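Unknown protein (Galdieria sulphuraria, PDB 2NYI) is of unknown function but carries tandem ACT domains, a fold that often binds small regulatory ligands such as amino acids. Local coordinates at the interface of chains A and B. Residues are numbered along the deposited sequence; one frame, centred on the assembly and turned at random. Chains: chain A/B, unknown protein.

Contact 1: the interface of chains A and B. Residues chain A 33-36; chain B 41, 124, 126-128.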
ATOM      1  N   VAL A  33     -12.484   5.731  11.028  1.00 26.65           N
ATOM      2  CA  VAL A  33     -11.591   5.632   9.878  1.00 26.66           C
ATOM      3  C   VAL A  33     -12.186   6.477   8.732  1.00 25.58           C
ATOM      4  O   VAL A  33     -13.259   6.145   8.231  1.00 27.45           O
ATOM      5  CB  VAL A  33     -11.419   4.149   9.448  1.00 27.64           C
ATOM      6  CG1 VAL A  33     -10.655   4.043   8.151  1.00 26.61           C
ATOM      7  CG2 VAL A  33     -10.715   3.327  10.563  1.00 29.44           C
ATOM      8  N   GLU A  34     -11.517   7.569   8.346  1.00 23.72           N
ATOM      9  CA  GLU A  34     -11.924   8.356   7.164  1.00 22.36           C
ATOM     10  C   GLU A  34     -11.464   7.653   5.873  1.00 20.67           C
ATOM     11  O   GLU A  34     -12.205   7.540   4.895  1.00 22.46           O
ATOM     12  CB  GLU A  34     -11.360   9.778   7.218  1.00 22.80           C
ATOM     13  CG  GLU A  34     -11.569  10.588   5.918  1.00 30.81           C
ATOM     14  CD  GLU A  34     -11.009  12.034   5.947  1.00 27.96           C
ATOM     15  OE1 GLU A  34     -10.583  12.529   7.023  1.00 36.60           O
ATOM     16  OE2 GLU A  34     -11.002  12.675   4.864  1.00 42.37           O
ATOM     17  N   SER A  35     -10.217   7.202   5.861  1.00 18.69           N
ATOM     18  CA  SER A  35      -9.684   6.499   4.687  1.00 18.05           C
ATOM     19  C   SER A  35      -8.477   5.702   5.113  1.00 17.20           C
ATOM     20  O   SER A  35      -7.897   5.981   6.157  1.00 17.08           O
ATOM     21  CB  SER A  35      -9.312   7.487   3.577  1.00 19.84           C
ATOM     22  OG  SER A  35      -8.406   8.448   4.079  1.00 25.04           O
ATOM     23  N   SER A  36      -8.114   4.710   4.296  1.00 17.45           N
ATOM     24  CA  SER A  36      -6.981   3.842   4.615  1.00 18.66           C
ATOM     25  C   SER A  36      -6.397   3.221   3.362  1.00 17.19           C
ATOM     26  O   SER A  36      -7.102   2.967   2.360  1.00 16.69           O
ATOM     27  CB  SER A  36      -7.378   2.763   5.628  1.00 19.82           C
ATOM     28  OG  SER A  36      -8.384   1.931   5.076  1.00 19.44           O
TER
ATOM     29  N   LEU B  41      -0.737   8.384   1.831  1.00 18.65           N
ATOM     30  CA  LEU B  41      -2.004   8.982   2.299  1.00 17.69           C
ATOM     31  C   LEU B  41      -1.750  10.007   3.373  1.00 17.94           C
ATOM     32  O   LEU B  41      -0.911   9.794   4.246  1.00 15.87           O
ATOM     33  CB  LEU B  41      -2.942   7.880   2.839  1.00 19.14           C
ATOM     34  CG  LEU B  41      -4.361   8.275   3.231  1.00 19.72           C
ATOM     35  CD1 LEU B  41      -5.126   8.778   1.980  1.00 22.37           C
ATOM     36  CD2 LEU B  41      -5.075   7.089   3.909  1.00 19.85           C
ATOM     37  N   LEU B 124      -5.936  -3.673   0.821  1.00 18.64           N
ATOM     38  CA  LEU B 124      -7.146  -3.080   1.431  1.00 18.09           C
ATOM     39  C   LEU B 124      -7.092  -1.591   1.269  1.00 18.33           C
ATOM     40  O   LEU B 124      -6.041  -0.945   1.503  1.00 17.18           O
ATOM     41  CB  LEU B 124      -7.251  -3.447   2.924  1.00 17.27           C
ATOM     42  CG  LEU B 124      -8.517  -3.007   3.669  1.00 22.78           C
ATOM     43  CD1 LEU B 124      -9.033  -4.116   4.584  1.00 31.52           C
ATOM     44  CD2 LEU B 124      -8.141  -1.756   4.430  1.00 24.41           C
ATOM     45  N   THR B 126      -9.900   1.853   2.051  1.00 16.82           N
ATOM     46  CA  THR B 126     -11.235   2.369   2.375  1.00 16.73           C
ATOM     47  C   THR B 126     -11.278   3.873   2.113  1.00 17.71           C
ATOM     48  O   THR B 126     -10.242   4.555   2.119  1.00 17.57           O
ATOM     49  CB  THR B 126     -11.655   2.089   3.847  1.00 18.80           C
ATOM     50  OG1 THR B 126     -10.901   2.929   4.718  1.00 20.85           O
ATOM     51  CG2 THR B 126     -11.422   0.594   4.234  1.00 21.36           C
ATOM     52  N   GLU B 127     -12.480   4.382   1.870  1.00 18.41           N
ATOM     53  CA  GLU B 127     -12.671   5.827   1.721  1.00 21.67           C
ATOM     54  C   GLU B 127     -14.038   6.206   2.231  1.00 18.53           C
ATOM     55  O   GLU B 127     -14.955   5.377   2.259  1.00 17.14           O
ATOM     56  CB  GLU B 127     -12.510   6.273   0.266  1.00 22.97           C
ATOM     57  CG  GLU B 127     -13.508   5.672  -0.695  1.00 28.91           C
ATOM     58  CD  GLU B 127     -13.277   6.118  -2.147  1.00 29.23           C
ATOM     59  OE1 GLU B 127     -12.564   7.138  -2.367  1.00 41.42           O
ATOM     60  OE2 GLU B 127     -13.817   5.447  -3.058  1.00 45.39           O
ATOM     61  N   THR B 128     -14.178   7.464   2.615  1.00 19.23           N
ATOM     62  CA  THR B 128     -15.490   8.005   2.968  1.00 19.99           C
ATOM     63  C   THR B 128     -15.715   9.242   2.090  1.00 21.38           C
ATOM     64  O   THR B 128     -14.768  10.008   1.819  1.00 21.84           O
ATOM     65  CB  THR B 128     -15.590   8.387   4.464  1.00 21.07           C
ATOM     66  OG1 THR B 128     -14.422   9.140   4.832  1.00 21.51           O
ATOM     67  CG2 THR B 128     -15.708   7.137   5.342  1.00 22.38           C
TER
HETATM   68  O   HOH W   1     -12.927   4.770   5.412  1.00 24.61           O
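B:Thr126 OG1, a side-chain hydroxyl, is gripped from two directions. B:Thr126 OG1 and the hydroxyl A:Ser36 OG are 2.7 Å apart in a hydrogen bond whose donor is not decided. B:Thr126 OG1 also bonds to water 1. That water reaches on to the backbone carbonyl A:Val33 O. Both hydroxyls sit between their own backbone N and carbonyl carbon (chi1 62° for A:Ser36, 72° for B:Thr126), which turns them toward each other on one side of the paired strands. The backbones of the same two residues form an antiparallel bridge: A:Ser36 N donates to B:Thr126 O at 3.0 Å, and B:Thr126 N donates to A:Ser36 O. This joins strand 32-41 of chain A to strand 120-130 of chain B. Further along, B:Thr128 OG1 donates to A:Glu34 O at 2.7 Å, in the carbonyl plane and on a lone pair. A valine in place of B:Thr128 would probably leave A:Glu34 O without this donor and weaken that end of the strand pairing. The side chains of A:Glu34 and B:Thr128 cross at about a right angle. On the other side of the strands, the methyl B:Leu41 CD2 lies 3.6 Å from the hydroxyl A:Ser35 OG.

Contact 2: the interface of chains A and B. Residues chain A 16; chain B 115, 118-120.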
ATOM      1  N   VAL A  16      -2.452 -12.753  10.554  1.00 19.95           N
ATOM      2  CA  VAL A  16      -3.892 -12.601  10.468  1.00 19.26           C
ATOM      3  C   VAL A  16      -4.342 -11.695  11.620  1.00 19.55           C
ATOM      4  O   VAL A  16      -3.807 -11.787  12.737  1.00 20.38           O
ATOM      5  CB  VAL A  16      -4.603 -13.981  10.507  1.00 20.75           C
ATOM      6  CG1 VAL A  16      -6.101 -13.820  10.726  1.00 17.56           C
ATOM      7  CG2 VAL A  16      -4.341 -14.740   9.201  1.00 22.09           C
TER
ATOM      8  N   ALA B 115     -10.971 -12.322  10.092  1.00 22.02           N
ATOM      9  CA  ALA B 115      -9.962 -12.839  11.007  1.00 22.83           C
ATOM     10  C   ALA B 115     -10.431 -14.120  11.722  1.00 24.32           C
ATOM     11  O   ALA B 115      -9.656 -15.084  11.864  1.00 24.35           O
ATOM     12  CB  ALA B 115      -9.496 -11.760  11.993  1.00 21.02           C
ATOM     13  N   GLY B 118      -9.882 -16.925   9.536  1.00 29.51           N
ATOM     14  CA  GLY B 118      -8.476 -17.106   9.169  1.00 28.84           C
ATOM     15  C   GLY B 118      -8.076 -16.632   7.778  1.00 27.63           C
ATOM     16  O   GLY B 118      -7.035 -17.067   7.252  1.00 28.39           O
ATOM     17  N   ALA B 119      -8.867 -15.725   7.191  1.00 26.49           N
ATOM     18  CA  ALA B 119      -8.537 -15.158   5.888  1.00 25.11           C
ATOM     19  C   ALA B 119      -7.372 -14.174   5.989  1.00 26.23           C
ATOM     20  O   ALA B 119      -7.256 -13.434   6.967  1.00 28.29           O
ATOM     21  CB  ALA B 119      -9.768 -14.521   5.232  1.00 23.22           C
ATOM     22  N   ASN B 120      -6.491 -14.202   4.995  1.00 24.24           N
ATOM     23  CA  ASN B 120      -5.373 -13.265   4.919  1.00 24.61           C
ATOM     24  C   ASN B 120      -5.829 -12.071   4.094  1.00 22.38           C
ATOM     25  O   ASN B 120      -6.439 -12.249   3.045  1.00 22.55           O
ATOM     26  CB  ASN B 120      -4.150 -13.917   4.252  1.00 25.70           C
ATOM     27  CG  ASN B 120      -3.712 -15.204   4.943  1.00 41.15           C
ATOM     28  OD1 ASN B 120      -3.082 -15.175   6.006  1.00 45.97           O
ATOM     29  ND2 ASN B 120      -4.038 -16.341   4.334  1.00 49.89           N
TER
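A:Val16 sets its two methyl groups against a turn of chain B, and they form the apolar centre of this small patch. The turn follows helix 106-116 and leads into strand 120-130. The branch CG1 faces the helix end. A:Val16 CG1 lies 4.0 Å from the backbone carbon B:Ala115 CA, and the methyl B:Ala115 CB is only slightly farther off. With CG1 opposite the backbone N of its own residue (chi1 167°), CG1 is directed at the helix end and CG2 at B:Asn120, where the strand starts.

Outward from the methyls the surroundings become polar. Backbone carbonyls of the turn border the valine. B:Ala115 O is 3.9 Å from A:Val16 CG1. B:Ala119 O lies near both branches, 3.9 Å from A:Val16 CG2 and 4.0 Å from A:Val16 CG1. B:Gly118 O stands a little farther from CG2. The side chains of B:Asn120 and A:Val16 cross at about a right angle. The amide oxygen B:Asn120 OD1 comes to 3.5 Å from A:Val16 CG2. These approaches are van der Waals contacts. B:Gly118 has a positive phi (72°), as the chain turns from helix to strand.

A:Val16 has 71 Å² of its surface hidden here. The patch fits a loop of one subunit against the helix-to-strand turn of the other, and it may help to set how the two copies lie in the deposited dimer.

Contact 3: the interface of chains A and B. Residues chain A 7, 9, 77, 80; chain B 41-44.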
ATOM      1  N   VAL A   7      -3.202  11.399  11.024  1.00 18.39           N
ATOM      2  CA  VAL A   7      -2.598  10.437  10.101  1.00 18.43           C
ATOM      3  C   VAL A   7      -1.815   9.450  10.940  1.00 18.70           C
ATOM      4  O   VAL A   7      -0.971   9.833  11.760  1.00 19.48           O
ATOM      5  CB  VAL A   7      -1.663  11.099   9.061  1.00 19.27           C
ATOM      6  CG1 VAL A   7      -1.341  10.111   7.943  1.00 20.24           C
ATOM      7  CG2 VAL A   7      -2.319  12.361   8.487  1.00 30.01           C
ATOM      8  N   SER A   9       0.399   5.786  10.849  1.00 19.40           N
ATOM      9  CA  SER A   9       1.166   4.784  10.098  1.00 19.93           C
ATOM     10  C   SER A   9       1.444   3.598  11.003  1.00 20.45           C
ATOM     11  O   SER A   9       1.805   3.778  12.173  1.00 21.22           O
ATOM     12  CB  SER A   9       2.505   5.378   9.626  1.00 22.21           C
ATOM     13  OG  SER A   9       2.309   6.250   8.516  1.00 31.93           O
ATOM     14  N   ARG A  77       0.053  11.588  13.997  1.00 23.20           N
ATOM     15  CA  ARG A  77       0.280  13.031  13.964  1.00 24.30           C
ATOM     16  C   ARG A  77      -0.984  13.706  13.473  1.00 25.06           C
ATOM     17  O   ARG A  77      -1.823  13.062  12.836  1.00 23.46           O
ATOM     18  CB  ARG A  77       1.442  13.406  13.048  1.00 25.60           C
ATOM     19  CG  ARG A  77       1.228  13.053  11.586  1.00 24.80           C
ATOM     20  CD  ARG A  77       2.328  13.581  10.694  1.00 31.20           C
ATOM     21  NE  ARG A  77       2.115  13.159   9.310  1.00 32.50           N
ATOM     22  CZ  ARG A  77       1.388  13.828   8.408  1.00 38.06           C
ATOM     23  NH1 ARG A  77       0.783  14.977   8.711  1.00 35.29           N
ATOM     24  NH2 ARG A  77       1.270  13.348   7.184  1.00 31.71           N
ATOM     25  N   SER A  80      -2.240  17.180   8.011  1.00 40.14           N
ATOM     26  CA  SER A  80      -1.567  18.346   7.447  1.00 44.97           C
ATOM     27  C   SER A  80      -2.545  19.468   7.111  1.00 48.65           C
ATOM     28  O   SER A  80      -3.685  19.215   6.712  1.00 49.42           O
ATOM     29  CB  SER A  80      -0.779  17.947   6.197  1.00 44.42           C
ATOM     30  OG  SER A  80       0.152  16.910   6.488  1.00 46.06           O
TER
ATOM     31  N   LEU B  41      -0.737   8.384   1.831  1.00 18.65           N
ATOM     32  CA  LEU B  41      -2.004   8.982   2.299  1.00 17.69           C
ATOM     33  C   LEU B  41      -1.750  10.007   3.373  1.00 17.94           C
ATOM     34  O   LEU B  41      -0.911   9.794   4.246  1.00 15.87           O
ATOM     35  CB  LEU B  41      -2.942   7.880   2.839  1.00 19.14           C
ATOM     36  CG  LEU B  41      -4.361   8.275   3.231  1.00 19.72           C
ATOM     37  CD1 LEU B  41      -5.126   8.778   1.980  1.00 22.37           C
ATOM     38  CD2 LEU B  41      -5.075   7.089   3.909  1.00 19.85           C
ATOM     39  N   GLY B  42      -2.460  11.134   3.286  1.00 17.10           N
ATOM     40  CA  GLY B  42      -2.437  12.164   4.329  1.00 18.38           C
ATOM     41  C   GLY B  42      -1.089  12.789   4.596  1.00 19.58           C
ATOM     42  O   GLY B  42      -0.890  13.385   5.664  1.00 20.72           O
ATOM     43  N   GLY B  43      -0.171  12.667   3.623  1.00 18.94           N
ATOM     44  CA  GLY B  43       1.212  13.134   3.750  1.00 18.64           C
ATOM     45  C   GLY B  43       2.213  12.138   4.345  1.00 19.72           C
ATOM     46  O   GLY B  43       3.371  12.502   4.581  1.00 19.59           O
ATOM     47  N   ASP B  44       1.767  10.904   4.620  1.00 18.57           N
ATOM     48  CA  ASP B  44       2.646   9.808   5.058  1.00 16.67           C
ATOM     49  C   ASP B  44       2.905   8.875   3.875  1.00 17.53           C
ATOM     50  O   ASP B  44       2.083   8.784   2.952  1.00 16.89           O
ATOM     51  CB  ASP B  44       2.008   8.964   6.187  1.00 16.13           C
ATOM     52  CG  ASP B  44       2.231   9.541   7.588  1.00 25.54           C
ATOM     53  OD1 ASP B  44       2.724  10.689   7.730  1.00 20.73           O
ATOM     54  OD2 ASP B  44       1.886   8.822   8.565  1.00 24.99           O
TER
HETATM   55  O   HOH W   2       1.863   9.388  11.274  1.00 25.41           O
HETATM   56  O   HOH W   3      -2.715  15.098   6.429  1.00 35.14           O
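The turn between strands 32-41 and 44-53 of chain B, with its two glycines, meets strands 4-13 and 73-78 of chain A. A:Arg77 and B:Asp44 form a salt bridge here. The arginine grips side-on with NE and NH2, and both nitrogens reach the one carboxylate oxygen OD1 from the same face. A:Arg77 NE donates to B:Asp44 OD1 at 3.0 Å, from the syn side but tilted out of the carboxylate plane. A:Arg77 NH2 lies 3.1 Å from B:Asp44 OD1, above that plane. The two flat groups are turned 57° apart. A:Arg77 NH2 also donates to the backbone carbonyl B:Gly42 O at 2.6 Å. The arginine chain is extended from CG to NE, which carries the guanidinium out to the turn. A:Val7 CG2 packs against one face of that group, toward its rim. The second carboxylate oxygen, B:Asp44 OD2, accepts from the hydroxyl A:Ser9 OG at 2.6 Å, on the anti side and tilted from the carboxylate plane. Water 2 joins OD2 to A:Val7 O. Held at both oxygens, the carboxylate would be limited in rotation. Water 3 links B:Gly42 O to the backbone N of A:Ser80, a poorly ordered residue. In the beta-alpha-beta-beta-alpha-beta order of the ACT domain, the turn joins the second and third strands, and it meets the first and last strands of the partner's domain.

Contacts 1 and 3 are neighbours, with C-alpha centres about 12 Å apart, and they share B:Leu41 at the end of strand 32-41. The C-alpha centre of contact 2 lies about 20 Å from that of contact 1 and 26 Å from that of contact 3. Strand 120-130 of chain B connects contacts 1 and 2: its start belongs to contact 2 and its later part to contact 1. The interface is two-fold symmetric, so each contact recurs with the chains exchanged. Strand pairing, a charged turn and a valine packed on a turn are thus spread over an extended surface, which suggests a dimer that may also form in solution.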